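Local coordinates for protein beta-glucuronidase (Dictyoglomus thermophilum, PDB 6XXW) that probably hydrolyses beta-D-glucuronides as a member of glycoside hydrolase family 2, splitting off the terminal glucuronic acid, at residues E204-N208 / S209-K213; R286-K290 / Q291-N295; R533-G536 / V537-R540; S590-P593 / D594-K598. All blocks are in the same frame, centred on the assembly; numbering follows the deposited sequence. Where two conformers were deposited one is given.

Interaction 1: residues E204-N208 / S209-K213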
loop_
_atom_site.group_PDB
_atom_site.type_symbol
_atom_site.label_atom_id
_atom_site.label_comp_id
_atom_site.label_asym_id
_atom_site.label_seq_id
_atom_site.Cartn_x
_atom_site.Cartn_y
_atom_site.Cartn_z
ATOM N N GLU A 204 51.835 2.287 -4.013
ATOM C CA GLU A 204 52.533 2.210 -2.740
ATOM C C GLU A 204 52.756 3.624 -2.227
ATOM O O GLU A 204 52.792 4.586 -2.999
ATOM C CB GLU A 204 53.891 1.494 -2.863
ATOM C CG GLU A 204 53.825 0.051 -3.342
ATOM C CD GLU A 204 55.209 -0.555 -3.566
ATOM O OE1 GLU A 204 55.291 -1.667 -4.131
ATOM O OE2 GLU A 204 56.217 0.080 -3.179
ATOM N N LEU A 205 52.915 3.744 -0.914
ATOM C CA LEU A 205 53.275 5.007 -0.283
ATOM C C LEU A 205 54.739 4.935 0.126
ATOM O O LEU A 205 55.173 3.942 0.711
ATOM C CB LEU A 205 52.392 5.290 0.931
ATOM C CG LEU A 205 50.889 5.144 0.691
ATOM C CD1 LEU A 205 50.122 5.353 1.985
ATOM C CD2 LEU A 205 50.423 6.107 -0.383
ATOM N N SER A 206 55.502 5.978 -0.184
ATOM C CA SER A 206 56.941 5.952 0.058
ATOM C C SER A 206 57.385 7.350 0.463
ATOM O O SER A 206 57.370 8.269 -0.363
ATOM C CB SER A 206 57.693 5.462 -1.183
ATOM O OG SER A 206 59.099 5.413 -0.966
ATOM N N ASN A 207 57.785 7.500 1.728
ATOM C CA ASN A 207 58.212 8.780 2.302
ATOM C C ASN A 207 57.044 9.747 2.166
ATOM O O ASN A 207 55.971 9.455 2.718
ATOM C CB ASN A 207 59.529 9.207 1.649
ATOM C CG ASN A 207 60.666 8.271 1.997
ATOM O OD1 ASN A 207 60.573 7.517 2.966
ATOM N ND2 ASN A 207 61.739 8.303 1.207
ATOM N N ASN A 208 57.186 10.868 1.461
ATOM C CA ASN A 208 56.086 11.791 1.223
ATOM C C ASN A 208 55.516 11.664 -0.180
ATOM O O ASN A 208 54.778 12.549 -0.622
ATOM C CB ASN A 208 56.541 13.230 1.462
ATOM C CG ASN A 208 56.533 13.601 2.923
ATOM O OD1 ASN A 208 55.873 12.954 3.737
ATOM N ND2 ASN A 208 57.268 14.651 3.267
ATOM N N SER A 209 55.848 10.594 -0.889
ATOM C CA SER A 209 55.426 10.375 -2.261
ATOM C C SER A 209 54.545 9.142 -2.334
ATOM O O SER A 209 54.461 8.341 -1.401
ATOM C CB SER A 209 56.633 10.190 -3.191
ATOM O OG SER A 209 57.425 11.353 -3.249
ATOM N N ALA A 210 53.887 8.994 -3.469
ATOM C CA ALA A 210 53.260 7.738 -3.829
ATOM C C ALA A 210 53.923 7.212 -5.093
ATOM O O ALA A 210 54.407 7.986 -5.930
ATOM C CB ALA A 210 51.751 7.903 -4.041
ATOM N N LEU A 211 53.969 5.891 -5.212
ATOM C CA LEU A 211 54.476 5.232 -6.405
ATOM C C LEU A 211 53.342 4.486 -7.079
ATOM O O LEU A 211 52.544 3.819 -6.416
ATOM C CB LEU A 211 55.605 4.263 -6.072
ATOM C CG LEU A 211 56.629 4.849 -5.112
ATOM C CD1 LEU A 211 57.250 3.720 -4.324
ATOM C CD2 LEU A 211 57.665 5.625 -5.904
ATOM N N VAL A 212 53.260 4.627 -8.388
ATOM C CA VAL A 212 52.351 3.845 -9.201
ATOM C C VAL A 212 53.233 2.929 -10.028
ATOM O O VAL A 212 53.906 3.387 -10.961
ATOM C CB VAL A 212 51.462 4.733 -10.082
ATOM C CG1 VAL A 212 50.621 3.882 -10.999
ATOM C CG2 VAL A 212 50.580 5.632 -9.216
ATOM N N LYS A 213 53.269 1.648 -9.667
ATOM C CA LYS A 213 54.075 0.672 -10.390
ATOM C C LYS A 213 53.224 -0.017 -11.443
ATOM O O LYS A 213 52.061 -0.343 -11.201
ATOM C CB LYS A 213 54.665 -0.361 -9.432
ATOM C CG LYS A 213 55.574 0.234 -8.369
ATOM C CD LYS A 213 55.957 -0.821 -7.332
ATOM C CE LYS A 213 57.176 -0.409 -6.527
ATOM N NZ LYS A 213 57.756 -1.559 -5.769
#
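K213 reaches back diagonally across a tight beta hairpin to form a salt bridge with E204. Its CG sits beside the backbone N (chi1 -60°), and the rest of the chain is extended. CE passes E204 OE1 at 3.3 Å. NZ then meets E204 OE1 at 3.0 Å, on the syn side of the carboxylate but 34° out of its plane.

L211 lies on the same face of the hairpin as these two charges. Starting from the backbone, its CB stands 4.2 Å from the carbonyl O of E204. Its CG is 4.1 Å from CB of S206. The branch CD1 comes to 3.6 Å from S206 CB. The same CD1 is also 4.0 Å from E204 OE2, so this methyl lies between the serine and the carboxylate, touching both.

Backbone bonds hold the two strands in place. E204 and L211 form a hydrogen-bonded antiparallel pair, as do S206 and S209. S206 to S209 is a type II' turn, with N207 and N208 at its corner. In the turn bond S209 N lies 2.8 Å from S206 O. L205 and A210 face the other way, with L205 CD2 4.3 Å from A210 CB.

This hairpin joins strands 198-206 and 209-217 of a three-stranded antiparallel sheet. Strand 242-248 borders 209-217 on its other edge, where S209 OG is hydrogen-bonded to E246. L205 rests on L252 and T284, while A210 packs on P250 and I282.

Interaction 2: residues R286-K290 / Q291-N295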
loop_
_atom_site.group_PDB
_atom_site.type_symbol
_atom_site.label_atom_id
_atom_site.label_comp_id
_atom_site.label_asym_id
_atom_site.label_seq_id
_atom_site.Cartn_x
_atom_site.Cartn_y
_atom_site.Cartn_z
ATOM N N ARG A 286 45.240 -2.895 4.027
ATOM C CA ARG A 286 46.016 -3.807 4.856
ATOM C C ARG A 286 45.208 -4.164 6.099
ATOM O O ARG A 286 44.573 -3.293 6.698
ATOM C CB ARG A 286 47.341 -3.140 5.245
ATOM C CG ARG A 286 48.324 -4.010 5.955
ATOM C CD ARG A 286 49.683 -3.342 5.949
ATOM N NE ARG A 286 49.769 -2.232 6.892
ATOM C CZ ARG A 286 49.960 -2.383 8.200
ATOM N NH1 ARG A 286 50.072 -3.600 8.721
ATOM N NH2 ARG A 286 50.047 -1.321 8.986
ATOM N N VAL A 287 45.229 -5.438 6.487
ATOM C CA VAL A 287 44.636 -5.864 7.752
ATOM C C VAL A 287 45.760 -6.093 8.754
ATOM O O VAL A 287 46.783 -6.701 8.425
ATOM C CB VAL A 287 43.760 -7.115 7.571
ATOM C CG1 VAL A 287 43.314 -7.660 8.921
ATOM C CG2 VAL A 287 42.545 -6.761 6.719
ATOM N N GLU A 288 45.600 -5.553 9.958
ATOM C CA GLU A 288 46.591 -5.714 11.021
ATOM C C GLU A 288 45.857 -5.814 12.353
ATOM O O GLU A 288 45.240 -4.843 12.790
ATOM C CB GLU A 288 47.578 -4.544 11.029
ATOM C CG GLU A 288 48.809 -4.758 11.892
ATOM C CD GLU A 288 49.654 -3.501 11.997
ATOM O OE1 GLU A 288 49.166 -2.499 12.566
ATOM O OE2 GLU A 288 50.797 -3.509 11.496
ATOM N N GLY A 289 45.948 -6.966 13.011
ATOM C CA GLY A 289 45.260 -7.135 14.284
ATOM C C GLY A 289 43.761 -7.169 14.053
ATOM O O GLY A 289 43.262 -7.921 13.208
ATOM N N LYS A 290 43.022 -6.338 14.785
ATOM C CA LYS A 290 41.584 -6.230 14.581
ATOM C C LYS A 290 41.213 -4.981 13.794
ATOM O O LYS A 290 40.078 -4.500 13.890
ATOM C CB LYS A 290 40.846 -6.260 15.916
ATOM C CG LYS A 290 41.438 -5.376 16.982
ATOM C CD LYS A 290 40.818 -5.698 18.334
ATOM C CE LYS A 290 41.361 -4.792 19.427
ATOM N NZ LYS A 290 41.088 -3.348 19.144
ATOM N N GLN A 291 42.150 -4.446 13.023
ATOM C CA GLN A 291 41.925 -3.237 12.254
ATOM C C GLN A 291 41.964 -3.532 10.760
ATOM O O GLN A 291 42.780 -4.332 10.297
ATOM C CB GLN A 291 42.967 -2.174 12.611
ATOM C CG GLN A 291 42.911 -1.745 14.072
ATOM C CD GLN A 291 43.626 -0.432 14.325
ATOM O OE1 GLN A 291 43.050 0.503 14.878
ATOM N NE2 GLN A 291 44.890 -0.357 13.922
ATOM N N PHE A 292 41.072 -2.873 10.013
ATOM C CA PHE A 292 41.084 -2.853 8.556
ATOM C C PHE A 292 41.598 -1.478 8.142
ATOM O O PHE A 292 40.895 -0.476 8.316
ATOM C CB PHE A 292 39.684 -3.111 7.995
ATOM C CG PHE A 292 39.665 -3.391 6.526
ATOM C CD1 PHE A 292 39.735 -2.351 5.605
ATOM C CD2 PHE A 292 39.593 -4.698 6.059
ATOM C CE1 PHE A 292 39.727 -2.610 4.235
ATOM C CE2 PHE A 292 39.584 -4.960 4.686
ATOM C CZ PHE A 292 39.651 -3.912 3.781
ATOM N N LEU A 293 42.819 -1.418 7.607
ATOM C CA LEU A 293 43.469 -0.140 7.326
ATOM C C LEU A 293 43.374 0.216 5.848
ATOM O O LEU A 293 43.759 -0.577 4.980
ATOM C CB LEU A 293 44.943 -0.162 7.747
ATOM C CG LEU A 293 45.217 -0.493 9.213
ATOM C CD1 LEU A 293 46.713 -0.753 9.422
ATOM C CD2 LEU A 293 44.733 0.633 10.101
ATOM N N ILE A 294 42.882 1.417 5.573
ATOM C CA ILE A 294 42.966 2.031 4.255
ATOM C C ILE A 294 43.824 3.268 4.417
ATOM O O ILE A 294 43.523 4.123 5.264
ATOM C CB ILE A 294 41.582 2.386 3.691
ATOM C CG1 ILE A 294 40.769 1.099 3.468
ATOM C CG2 ILE A 294 41.732 3.243 2.417
ATOM C CD1 ILE A 294 39.356 1.322 2.927
ATOM N N ASN A 295 44.912 3.341 3.644
ATOM C CA ASN A 295 45.879 4.431 3.763
ATOM C C ASN A 295 46.355 4.568 5.207
ATOM O O ASN A 295 46.481 5.674 5.750
ATOM C CB ASN A 295 45.283 5.737 3.233
ATOM C CG ASN A 295 44.935 5.643 1.764
ATOM O OD1 ASN A 295 45.597 4.912 1.017
ATOM N ND2 ASN A 295 43.904 6.372 1.336
HETATM O O HOH W 1 46.122 -2.777 13.992
HETATM O O HOH W 2 40.887 -1.245 16.974
#
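The guanidinium of R286 has L293 CD1 over one face, with NH2 only 3.4 Å from that methyl. R286 gets there with CG anti to the backbone N (chi1 -173°) and a bend at chi3 (75°), which turns the group along the strand toward E288. L293 runs beside it, pointing the same way. E288 OE2 takes a hydrogen bond of 2.9 Å from R286 NH1. It lies in the guanidinium plane, whereas the arginine approaches from above the carboxylate plane. R286 NH2 also has a salt bridge to E296, so two carboxylates fix the rotation of the group.

Q291 is extended beyond CG. Its NE2 donates to a water at 2.7 Å, and that water also donates to E288 O. On the opposite face V287 CG2 meets F292 CD2 obliquely at 3.7 Å. The type II' turn from E288 to Q291 has G289 at a positive phi, which suits glycine.

F292 also meets F301 edge-to-face. Strand 291-294 continues antiparallel to 297-305, the first strand of the TIM barrel. The hairpin packs on P443, V463 and P500 at the N-terminal ends of barrel strands and covers that end, as N-terminal hairpins do in some other TIM barrels.

Interaction 3: residues R533-G536 / V537-R540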
loop_
_atom_site.group_PDB
_atom_site.type_symbol
_atom_site.label_atom_id
_atom_site.label_comp_id
_atom_site.label_asym_id
_atom_site.label_seq_id
_atom_site.Cartn_x
_atom_site.Cartn_y
_atom_site.Cartn_z
ATOM N N ARG A 533 18.896 -2.372 17.236
ATOM C CA ARG A 533 19.409 -3.160 18.352
ATOM C C ARG A 533 20.682 -3.903 17.966
ATOM O O ARG A 533 21.593 -4.054 18.789
ATOM C CB ARG A 533 18.335 -4.134 18.833
ATOM C CG ARG A 533 17.134 -3.435 19.456
ATOM C CD ARG A 533 16.128 -4.443 19.962
ATOM N NE ARG A 533 16.555 -5.043 21.222
ATOM C CZ ARG A 533 15.723 -5.399 22.197
ATOM N NH1 ARG A 533 14.417 -5.214 22.052
ATOM N NH2 ARG A 533 16.195 -5.944 23.311
ATOM N N PHE A 534 20.758 -4.379 16.725
ATOM C CA PHE A 534 21.988 -5.016 16.254
ATOM C C PHE A 534 23.174 -4.050 16.346
ATOM O O PHE A 534 24.226 -4.391 16.896
ATOM C CB PHE A 534 21.812 -5.500 14.813
ATOM C CG PHE A 534 21.297 -6.910 14.675
ATOM C CD1 PHE A 534 20.028 -7.258 15.113
ATOM C CD2 PHE A 534 22.081 -7.887 14.068
ATOM C CE1 PHE A 534 19.553 -8.559 14.954
ATOM C CE2 PHE A 534 21.619 -9.189 13.920
ATOM C CZ PHE A 534 20.351 -9.527 14.355
ATOM N N VAL A 535 23.022 -2.826 15.824
ATOM C CA VAL A 535 24.189 -1.939 15.787
ATOM C C VAL A 535 24.555 -1.399 17.166
ATOM O O VAL A 535 25.728 -1.068 17.401
ATOM C CB VAL A 535 24.006 -0.799 14.771
ATOM C CG1 VAL A 535 23.796 -1.386 13.371
ATOM C CG2 VAL A 535 22.865 0.158 15.183
ATOM N N GLY A 536 23.600 -1.339 18.102
ATOM C CA GLY A 536 23.953 -1.022 19.476
ATOM C C GLY A 536 24.906 -2.036 20.077
ATOM O O GLY A 536 25.774 -1.682 20.880
ATOM N N VAL A 537 24.759 -3.309 19.698
ATOM C CA VAL A 537 25.702 -4.334 20.130
ATOM C C VAL A 537 27.073 -4.096 19.502
ATOM O O VAL A 537 28.101 -4.126 20.188
ATOM C CB VAL A 537 25.166 -5.734 19.783
ATOM C CG1 VAL A 537 26.247 -6.778 20.002
ATOM C CG2 VAL A 537 23.933 -6.060 20.599
ATOM N N LEU A 538 27.107 -3.847 18.187
ATOM C CA LEU A 538 28.383 -3.676 17.492
ATOM C C LEU A 538 29.201 -2.542 18.090
ATOM O O LEU A 538 30.437 -2.612 18.140
ATOM C CB LEU A 538 28.145 -3.411 16.003
ATOM C CG LEU A 538 27.273 -4.403 15.239
ATOM C CD1 LEU A 538 27.257 -4.016 13.758
ATOM C CD2 LEU A 538 27.784 -5.831 15.426
ATOM N N ASP A 539 28.530 -1.482 18.553
ATOM C CA ASP A 539 29.258 -0.334 19.072
ATOM C C ASP A 539 30.041 -0.679 20.332
ATOM O O ASP A 539 30.983 0.039 20.678
ATOM C CB ASP A 539 28.299 0.819 19.358
ATOM C CG ASP A 539 27.774 1.463 18.093
ATOM O OD1 ASP A 539 28.401 1.304 17.026
ATOM O OD2 ASP A 539 26.727 2.123 18.168
ATOM N N ARG A 540 29.681 -1.757 21.015
ATOM C CA ARG A 540 30.356 -2.142 22.245
ATOM C C ARG A 540 31.514 -3.102 22.010
ATOM O O ARG A 540 32.181 -3.496 22.974
ATOM C CB ARG A 540 29.344 -2.761 23.209
ATOM C CG ARG A 540 28.258 -1.762 23.559
ATOM C CD ARG A 540 27.397 -2.228 24.706
ATOM N NE ARG A 540 26.352 -3.138 24.260
ATOM C CZ ARG A 540 26.369 -4.445 24.486
ATOM N NH1 ARG A 540 27.388 -4.979 25.153
ATOM N NH2 ARG A 540 25.375 -5.214 24.051
#
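L538 folds back over the carbonyl of F534 on the buried side of this helical turn. L538 N donates to F534 O at 3.2 Å. L538 CG also lies 3.5 Å from that oxygen, because chi1 (-53°) sets CG beside the backbone N. F534 O is crowded from a second direction by V537 CB at 3.3 Å. The bonds of V537 N to R533 O and F534 O are both weak. The next bond, from D539 N to V535 O, is 3.1 Å long. Side chain on side chain, the packing is less close: V535 CG1 and L538 CD1 are 4.4 Å apart, and each finds further neighbours in the core.

The turn belongs to helix 524-538 of the TIM barrel, in the beta-alpha-beta unit that joins strand 501-505 to strand 544-550. V535 and L538 face strand 544-550, and V535 also touches F584 of helix 580-591. F534 packs on I482 and L486 of helix 482-497, and its ring meets that of F506.

G536 lies on the exposed side, where the contact is thin. With chi1 at -61°, R540 CG comes to 3.7 Å from G536 O. The bend at chi3 then sets the course of the guanidinium, with R540 NE also 3.7 Å from G536 O. The guanidinium is oblique to that carbonyl, and R540 NH1 is engaged by a salt bridge to E487. In the conformer described, R533 pairs with E483 on helix 482-497, but this is less certain. D539 sits at the margin between the two sides. Its CG lies 3.3 Å from V535 O, while OD1 turns to a salt bridge with R588 of helix 580-591.

Interaction 4: residues S590-P593 / D594-K598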
loop_
_atom_site.group_PDB
_atom_site.type_symbol
_atom_site.label_atom_id
_atom_site.label_comp_id
_atom_site.label_asym_id
_atom_site.label_seq_id
_atom_site.Cartn_x
_atom_site.Cartn_y
_atom_site.Cartn_z
ATOM N N SER A 590 25.623 9.576 9.735
ATOM C CA SER A 590 26.132 10.944 9.700
ATOM C C SER A 590 26.978 11.264 10.927
ATOM O O SER A 590 27.747 12.232 10.907
ATOM C CB SER A 590 24.978 11.941 9.598
ATOM O OG SER A 590 24.340 12.077 10.861
ATOM N N LYS A 591 26.843 10.478 11.992
ATOM C CA LYS A 591 27.593 10.664 13.225
ATOM C C LYS A 591 28.815 9.771 13.313
ATOM O O LYS A 591 29.669 10.001 14.176
ATOM C CB LYS A 591 26.706 10.369 14.437
ATOM C CG LYS A 591 25.619 11.389 14.720
ATOM C CD LYS A 591 24.850 10.983 15.974
ATOM C CE LYS A 591 23.399 10.662 15.673
ATOM N NZ LYS A 591 22.696 10.095 16.865
ATOM N N LEU A 592 28.892 8.743 12.489
ATOM C CA LEU A 592 29.991 7.789 12.514
ATOM C C LEU A 592 31.038 8.199 11.502
ATOM O O LEU A 592 30.708 8.353 10.316
ATOM C CB LEU A 592 29.493 6.385 12.186
ATOM C CG LEU A 592 28.641 5.619 13.196
ATOM C CD1 LEU A 592 28.608 4.156 12.782
ATOM C CD2 LEU A 592 29.175 5.784 14.627
ATOM N N PRO A 593 32.293 8.372 11.905
ATOM C CA PRO A 593 33.331 8.701 10.926
ATOM C C PRO A 593 33.675 7.489 10.072
ATOM O O PRO A 593 33.531 6.340 10.499
ATOM C CB PRO A 593 34.519 9.127 11.796
ATOM C CG PRO A 593 34.340 8.375 13.075
ATOM C CD PRO A 593 32.839 8.168 13.259
ATOM N N ASP A 594 34.122 7.763 8.840
ATOM C CA ASP A 594 34.626 6.697 7.976
ATOM C C ASP A 594 35.838 6.012 8.593
ATOM O O ASP A 594 36.028 4.800 8.430
ATOM C CB ASP A 594 35.000 7.260 6.603
ATOM C CG ASP A 594 33.794 7.669 5.790
ATOM O OD1 ASP A 594 32.736 7.026 5.927
ATOM O OD2 ASP A 594 33.908 8.636 5.012
ATOM N N PHE A 595 36.688 6.777 9.272
ATOM C CA PHE A 595 37.874 6.240 9.924
ATOM C C PHE A 595 37.707 6.416 11.424
ATOM O O PHE A 595 37.546 7.538 11.912
ATOM C CB PHE A 595 39.140 6.914 9.403
ATOM C CG PHE A 595 39.416 6.605 7.959
ATOM C CD1 PHE A 595 40.107 5.453 7.604
ATOM C CD2 PHE A 595 38.951 7.437 6.955
ATOM C CE1 PHE A 595 40.353 5.147 6.276
ATOM C CE2 PHE A 595 39.187 7.141 5.620
ATOM C CZ PHE A 595 39.887 5.988 5.279
ATOM N N TRP A 596 37.737 5.305 12.144
ATOM C CA TRP A 596 37.259 5.253 13.519
ATOM C C TRP A 596 38.098 4.212 14.242
ATOM O O TRP A 596 38.007 3.024 13.922
ATOM C CB TRP A 596 35.776 4.888 13.541
ATOM C CG TRP A 596 35.155 4.804 14.895
ATOM C CD1 TRP A 596 35.643 5.317 16.057
ATOM C CD2 TRP A 596 33.908 4.179 15.222
ATOM N NE1 TRP A 596 34.778 5.047 17.092
ATOM C CE2 TRP A 596 33.705 4.350 16.603
ATOM C CE3 TRP A 596 32.944 3.496 14.478
ATOM C CZ2 TRP A 596 32.582 3.849 17.261
ATOM C CZ3 TRP A 596 31.829 2.998 15.132
ATOM C CH2 TRP A 596 31.658 3.181 16.510
ATOM N N GLU A 597 38.936 4.646 15.180
ATOM C CA GLU A 597 39.735 3.705 15.962
ATOM C C GLU A 597 38.909 3.283 17.168
ATOM O O GLU A 597 38.846 3.998 18.170
ATOM C CB GLU A 597 41.066 4.313 16.384
ATOM C CG GLU A 597 42.039 3.263 16.909
ATOM C CD GLU A 597 43.481 3.718 16.870
ATOM O OE1 GLU A 597 43.723 4.891 16.517
ATOM O OE2 GLU A 597 44.372 2.899 17.185
ATOM N N LYS A 598 38.272 2.118 17.070
ATOM C CA LYS A 598 37.378 1.620 18.115
ATOM C C LYS A 598 38.145 1.024 19.298
ATOM O O LYS A 598 39.358 0.837 19.227
ATOM C CB LYS A 598 36.413 0.572 17.534
ATOM C CG LYS A 598 35.486 1.125 16.457
ATOM C CD LYS A 598 34.466 0.096 15.982
ATOM C CE LYS A 598 33.610 -0.404 17.123
ATOM N NZ LYS A 598 32.669 -1.464 16.690
#
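W596 holds its CG anti to the backbone N (chi1 180°), with a small chi2 of 17°, and so swings its indole back toward L592 and P593. L592 has CG beside its own backbone N (chi1 -71°), which sends its two methyls to the six-membered part of the indole. L592 CD2 is 3.9 Å from W596 CZ3, and CD1 is slightly further from the same atom. The approach is oblique.

P593 touches the root of the tryptophan, with P593 CG 3.8 Å from W596 CB. The same proline CG lies 3.5 Å from the carbonyl O of F595, so the chain curls closely round the pyrrolidine. P593 CD stands 4.3 Å above one face of the indole, offset toward its rim. On the opposite face K598 CG sits 3.6 Å above the plane, over the centre of the ring. The indole is therefore held between two aliphatic groups. Y300 meets it edge-to-face.

Polar ties hold this tail at both ends. D594 OD1 hydrogen-bonds to N335. K598 NZ hydrogen-bonds to the carbonyls of L538, L541 and V544, three acceptors that would favour its charged form. D594 and W596 make backbone hydrogen bonds to Y300 and P298. This is a C-terminal tail that leaves the last barrel helix, 580-591, and runs along the start of barrel strand 297-305, strapping the chain end to the TIM barrel.

In the fold
The contacts follow one another along the chain in numerical order, without interleaving. Interaction 1 stands apart in the three-stranded sheet before the barrel. Its centre is 18 Å from that of interaction 2, and their nearest atoms are about 5 Å apart. Interactions 2, 3 and 4 belong to the TIM barrel region. Interaction 4 touches both of the others, with centres 14 Å from each. F595 packs on I294 and E597 on Q291 of interaction 2. W596 lies against D539 of interaction 3, and K598 NZ probably hydrogen-bonds to L538 O there. The chain's last residues thus tie the entry hairpin of the barrel to the C-terminal part of helix 524-538.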